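PDB 2EAB: alpha-fucosidase from Bifidobacterium bifidum, which probably hydrolyses alpha-1,2-linked L-fucose from glycans, the chain here being the catalytic region of a larger, probably membrane-attached protein. Local coordinates for residues D418-M421 with N422-Q426; G496-F499 with S500-W503; K595-G598 with D599-G602. All coordinates share one frame; numbering follows the deposited sequence.

Contact 1: residues D418-M421 with N422-Q426. With EDO (1,2-ethanediol), chain D.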
# COMPACT_ATOMS: atom_id res chain seq x y z
N ASP A 418 11.22 -4.00 0.93
CA ASP A 418 11.38 -2.77 1.69
C ASP A 418 10.17 -1.83 1.59
O ASP A 418 9.07 -2.24 1.21
CB ASP A 418 12.71 -2.08 1.31
CG ASP A 418 12.71 -1.49 -0.10
OD1 ASP A 418 11.65 -1.52 -0.75
OD2 ASP A 418 13.76 -0.99 -0.55
N PHE A 419 10.39 -0.58 1.97
CA PHE A 419 9.41 0.49 1.78
C PHE A 419 9.86 1.27 0.56
O PHE A 419 10.80 2.06 0.62
CB PHE A 419 9.30 1.34 3.05
CG PHE A 419 8.98 0.52 4.27
CD1 PHE A 419 9.96 0.23 5.21
CD2 PHE A 419 7.70 -0.02 4.45
CE1 PHE A 419 9.68 -0.56 6.32
CE2 PHE A 419 7.40 -0.80 5.56
CZ PHE A 419 8.40 -1.08 6.50
N HIS A 420 9.20 1.02 -0.58
CA HIS A 420 9.59 1.60 -1.86
C HIS A 420 8.64 2.75 -2.13
O HIS A 420 7.48 2.54 -2.52
CB HIS A 420 9.51 0.57 -3.00
CG HIS A 420 10.84 0.23 -3.59
ND1 HIS A 420 11.25 0.61 -4.85
CD2 HIS A 420 11.87 -0.48 -3.07
CE1 HIS A 420 12.46 0.16 -5.07
NE2 HIS A 420 12.87 -0.50 -4.00
N MET A 421 9.13 3.97 -1.93
CA MET A 421 8.26 5.12 -1.73
C MET A 421 8.11 6.01 -2.97
O MET A 421 7.82 7.19 -2.85
CB MET A 421 8.73 5.91 -0.50
CG MET A 421 7.65 6.70 0.21
SD MET A 421 8.19 7.28 1.82
CE MET A 421 9.28 8.62 1.34
N ASN A 422 8.28 5.42 -4.15
CA ASN A 422 8.05 6.16 -5.39
C ASN A 422 7.05 5.44 -6.30
O ASN A 422 7.22 5.42 -7.52
CB ASN A 422 9.37 6.49 -6.11
CG ASN A 422 9.29 7.78 -6.92
OD1 ASN A 422 8.38 8.60 -6.76
ND2 ASN A 422 10.27 7.97 -7.80
N VAL A 423 6.05 4.83 -5.65
CA VAL A 423 4.78 4.32 -6.21
C VAL A 423 4.26 3.16 -5.36
O VAL A 423 3.05 3.03 -5.18
CB VAL A 423 4.79 3.94 -7.72
CG1 VAL A 423 5.66 2.70 -8.00
CG2 VAL A 423 3.37 3.71 -8.24
N ASN A 424 5.16 2.33 -4.85
CA ASN A 424 4.75 1.06 -4.28
C ASN A 424 4.07 1.21 -2.92
O ASN A 424 2.96 0.72 -2.72
CB ASN A 424 5.92 0.09 -4.17
CG ASN A 424 6.64 -0.10 -5.49
OD1 ASN A 424 6.32 -0.99 -6.28
ND2 ASN A 424 7.61 0.76 -5.75
N LEU A 425 4.73 1.91 -2.01
CA LEU A 425 4.14 2.15 -0.70
C LEU A 425 2.86 2.98 -0.82
O LEU A 425 1.89 2.74 -0.10
CB LEU A 425 5.15 2.83 0.24
CG LEU A 425 4.71 3.01 1.69
CD1 LEU A 425 4.41 1.67 2.36
CD2 LEU A 425 5.74 3.80 2.48
N GLN A 426 2.87 3.93 -1.75
CA GLN A 426 1.68 4.71 -2.06
C GLN A 426 0.53 3.78 -2.44
O GLN A 426 -0.59 3.92 -1.92
CB GLN A 426 1.95 5.69 -3.20
CG GLN A 426 2.81 6.90 -2.82
CD GLN A 426 4.32 6.64 -2.82
OE1 GLN A 426 4.79 5.54 -3.14
NE2 GLN A 426 5.08 7.68 -2.46
C1 EDO D . 6.28 7.18 -10.53
O1 EDO D . 6.38 6.49 -11.87
C2 EDO D . 7.76 7.30 -10.00
O2 EDO D . 8.25 5.92 -9.66
O HOH W 1 9.01 3.03 -5.42
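Met421 and Leu425 lie side by side where the short strand 419-420 gives way to helix 424-428, and the thioether chain brings its CG to 4.1 Å from Leu425 CD2. Leu425 uses both prongs of its fork: the other methyl, CD1, sits at the edge of the Phe419 ring, 4.2 Å from Phe419 CD2. An unbranched, flexible methionine and a forked leucine suit this buried corner, since the leucine can pack against the methionine and the phenyl ring at once.

The backbone is tied in beside them. His420 O accepts a nearly straight bond from Leu425 N (2.9 Å, 167°). His420 ND1 makes a weak bond to a water, and that water accepts from Asn422 N at 2.8 Å. The imidazole packs edge-to-face with Trp415. One residue on, Met421 O is gripped by Gln426 NE2 at 2.8 Å. A bend at chi2 (82°) curls the glutamine back so that this oxygen falls in its amide plane, although NE2 stands above the carbonyl plane. At the other end of the amide, Gln426 OE1 takes a weak bond from Val423 N, the N-cap residue.

The chemistry implies a mostly buried turn into the helix, with water at the His420 and Asn422 side: two successive carbonyls are satisfied by the helix's first turn, one glutamine amide ties both sides of the bend, and apolar groups close the corner near Leu393 of the calcium site.

Contact 2: residues G496-F499 with S500-W503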
# COMPACT_ATOMS: atom_id res chain seq x y z
N GLY A 496 19.80 6.85 -2.95
CA GLY A 496 20.56 5.64 -3.22
C GLY A 496 21.84 5.88 -3.99
O GLY A 496 22.19 7.01 -4.34
N GLN A 497 22.55 4.78 -4.26
CA GLN A 497 23.92 4.81 -4.77
C GLN A 497 24.05 5.25 -6.21
O GLN A 497 25.16 5.56 -6.66
CB GLN A 497 24.52 3.41 -4.72
CG GLN A 497 25.02 2.90 -3.42
CD GLN A 497 25.76 1.59 -3.64
OE1 GLN A 497 26.87 1.58 -4.17
NE2 GLN A 497 25.13 0.49 -3.25
N SER A 498 22.95 5.22 -6.95
CA SER A 498 22.95 5.68 -8.34
C SER A 498 21.72 6.54 -8.53
O SER A 498 20.62 6.16 -8.13
CB SER A 498 22.94 4.49 -9.31
OG SER A 498 23.09 4.93 -10.65
N PHE A 499 21.91 7.70 -9.16
CA PHE A 499 20.87 8.73 -9.25
C PHE A 499 19.56 8.25 -9.87
O PHE A 499 18.47 8.53 -9.35
CB PHE A 499 21.41 9.94 -10.01
CG PHE A 499 20.46 11.12 -10.04
CD1 PHE A 499 20.52 12.10 -9.05
CD2 PHE A 499 19.53 11.28 -11.06
CE1 PHE A 499 19.66 13.20 -9.07
CE2 PHE A 499 18.66 12.38 -11.08
CZ PHE A 499 18.73 13.33 -10.08
N SER A 500 19.64 7.54 -11.00
CA SER A 500 18.45 7.25 -11.80
C SER A 500 17.35 6.56 -10.98
O SER A 500 16.18 6.93 -11.10
CB SER A 500 18.79 6.42 -13.04
OG SER A 500 19.24 5.12 -12.70
N TRP A 501 17.73 5.57 -10.18
CA TRP A 501 16.78 4.87 -9.32
C TRP A 501 16.84 5.32 -7.86
O TRP A 501 15.93 5.02 -7.09
CB TRP A 501 16.95 3.35 -9.41
CG TRP A 501 18.34 2.84 -9.12
CD1 TRP A 501 19.28 2.49 -10.04
CD2 TRP A 501 18.93 2.64 -7.83
NE1 TRP A 501 20.43 2.07 -9.40
CE2 TRP A 501 20.24 2.16 -8.05
CE3 TRP A 501 18.49 2.81 -6.51
CZ2 TRP A 501 21.12 1.84 -7.00
CZ3 TRP A 501 19.36 2.50 -5.47
CH2 TRP A 501 20.66 2.03 -5.72
N GLY A 502 17.90 6.04 -7.49
CA GLY A 502 18.15 6.36 -6.09
C GLY A 502 17.65 7.71 -5.60
O GLY A 502 17.41 7.86 -4.40
N TRP A 503 17.52 8.68 -6.50
CA TRP A 503 17.15 10.05 -6.15
C TRP A 503 15.72 10.33 -6.55
O TRP A 503 15.36 10.21 -7.72
CB TRP A 503 18.10 11.04 -6.84
CG TRP A 503 17.74 12.48 -6.62
CD1 TRP A 503 16.86 13.23 -7.35
CD2 TRP A 503 18.27 13.35 -5.61
NE1 TRP A 503 16.81 14.51 -6.86
CE2 TRP A 503 17.66 14.61 -5.79
CE3 TRP A 503 19.20 13.19 -4.58
CZ2 TRP A 503 17.95 15.70 -4.97
CZ3 TRP A 503 19.48 14.27 -3.76
CH2 TRP A 503 18.86 15.51 -3.96
O HOH W 2 22.21 7.03 -12.43
O HOH W 3 21.55 3.67 -12.63
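Phe499 and Trp503, four residues apart round a single helical turn, meet in an offset stack. The phenyl ring and the five-membered ring of the indole have centroids 4.4 Å apart and planes only 15° from parallel. Trp503 CB adds a CH-pi contact, lying over the Phe499 face 3.8 Å from its centroid. Both side chains leave the backbone with CG opposite N (chi1 -174° and 175°), and these torsions bring the rings over each other. Replacing Phe499 with an alanine would probably leave that indole face without its stacking partner and the Trp503 ring freer to shift.

In the backbone, Trp503 N donates to Phe499 O at 3.0 Å, which keeps the two residues one turn apart. On another side of the turn Trp501 folds its indole over Ser498, whose CB comes to 3.5 Å from Trp501 NE1. The hydroxyl of Ser498 meets two waters, one bridging to Ser500 N and the other to Ser500 OG. Glycine suits two places here: a side chain on Gly496 would strike Trp501 CZ3, and one on Gly502 would strike Ser498 O. Their closeness lets Gly496 N bond Gly502 O at 3.0 Å.

Farther out, Phe499 rests on Pro121 and on Tyr564 of strand 558-565, and Trp503 meets Leu124, Pro495 and the His484 ring. The short helix 499-502 and the residue after it thus lean on that strand and on loops, Pro121 and Leu124 coming from far back in the chain.

Contact 3: residues K595-G598 with D599-G602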
# COMPACT_ATOMS: atom_id res chain seq x y z
N LYS A 595 -6.36 25.93 5.81
CA LYS A 595 -7.69 26.53 5.82
C LYS A 595 -8.62 25.87 6.84
O LYS A 595 -9.39 26.56 7.52
CB LYS A 595 -8.31 26.48 4.42
CG LYS A 595 -7.73 27.51 3.47
CD LYS A 595 -8.36 27.43 2.10
CE LYS A 595 -7.87 28.57 1.21
NZ LYS A 595 -8.23 29.93 1.74
N ALA A 596 -8.52 24.55 6.96
CA ALA A 596 -9.34 23.79 7.90
C ALA A 596 -9.05 24.17 9.35
O ALA A 596 -9.88 23.96 10.24
CB ALA A 596 -9.16 22.31 7.68
N LYS A 597 -7.86 24.72 9.58
CA LYS A 597 -7.44 25.17 10.91
C LYS A 597 -7.58 26.68 11.09
O LYS A 597 -7.26 27.21 12.16
CB LYS A 597 -5.99 24.75 11.17
CG LYS A 597 -5.81 23.25 11.33
CD LYS A 597 -4.36 22.84 11.46
CE LYS A 597 -3.69 23.41 12.72
NZ LYS A 597 -4.37 23.00 13.99
N GLY A 598 -8.05 27.37 10.06
CA GLY A 598 -8.16 28.83 10.08
C GLY A 598 -6.85 29.54 9.78
O GLY A 598 -6.67 30.70 10.16
N ASP A 599 -5.94 28.83 9.11
CA ASP A 599 -4.61 29.34 8.73
C ASP A 599 -3.92 30.09 9.88
O ASP A 599 -3.53 31.26 9.72
CB ASP A 599 -4.70 30.21 7.47
CG ASP A 599 -3.34 30.49 6.83
OD1 ASP A 599 -2.35 29.78 7.13
OD2 ASP A 599 -3.26 31.43 6.01
N PRO A 600 -3.73 29.42 11.04
CA PRO A 600 -3.17 30.11 12.21
C PRO A 600 -1.76 30.64 12.01
O PRO A 600 -1.35 31.57 12.71
CB PRO A 600 -3.18 29.02 13.29
CG PRO A 600 -3.17 27.73 12.54
CD PRO A 600 -4.01 28.00 11.33
N ASP A 601 -1.02 30.06 11.07
CA ASP A 601 0.36 30.46 10.82
C ASP A 601 0.48 31.47 9.67
O ASP A 601 1.58 31.95 9.38
CB ASP A 601 1.24 29.23 10.56
CG ASP A 601 1.26 28.27 11.74
OD1 ASP A 601 1.32 28.73 12.90
OD2 ASP A 601 1.21 27.04 11.51
N GLY A 602 -0.65 31.79 9.03
CA GLY A 602 -0.68 32.76 7.93
C GLY A 602 0.21 32.36 6.77
O GLY A 602 1.01 33.17 6.28
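Lys597 and Pro600 meet across the bend that ends helix 577-596, the proline bringing its CD atom against the root of the lysine. Pro600 CD lies 3.8 Å from Lys597 CB and 3.4 Å from Lys597 O. Only the base of the lysine takes part: with CG set opposite the carbonyl carbon (chi1 -69°) and further bends at chi3 and chi4, the chain leads away and delivers NZ to a salt bridge with Asp529.

Between the two lie Gly598 and Asp599, which turn the backbone. Gly598 closes a Schellman motif, its N bonding back to Lys595 O at 3.0 Å. Its phi of 81° is a value that glycine adopts easily, and this explains the residue type. Asp599 also has positive phi, a conformation aspartate tolerates better than most side chains do. Its carboxylate serves the residues that follow, OD1 accepting from Leu603 N and OD2 from Val604 N. Lys595 NZ stays 6.7 Å from Asp599 OD2, too far for a salt bridge, so attraction between these opposite charges would be at most long-range.

Asp599 also opens a type I beta turn that Gly602 N closes on Asp599 O at 3.0 Å. Pro600 holds the second position, where its ring-fixed phi of -62° is just what the turn requires, and Gly602, again with positive phi, finishes it.

The bend sits at the surface, but helix 525-546 runs against it. Asp529 holds Lys597, Lys536 and Tyr532 both hold Asp601 OD2, and Leu528 touches Ala596 and Lys597, so the exit of helix 577-596 is pinned to this neighbour before the chain sets off in the loop toward helix 632-639.

The three contacts follow one another along the family 95 catalytic domain. Contacts 1 and 2 are neighbours, with centres about 15 Å apart and nearest atoms about 6 Å, yet they do not touch. Strand 486-487 links them, pairing with strand 419-420 of contact 1 and leading into the loop of contact 2. Contact 3 lies farther off, its centre about 31 Å from that of contact 1 and 37 Å from that of contact 2. Helix 577-596 spans part of this gap: Tyr578 near its start bonds Asn422, while its end forms contact 3. They sample one catalytic domain at three depths: a buried turn, a partly buried one and a surface bend.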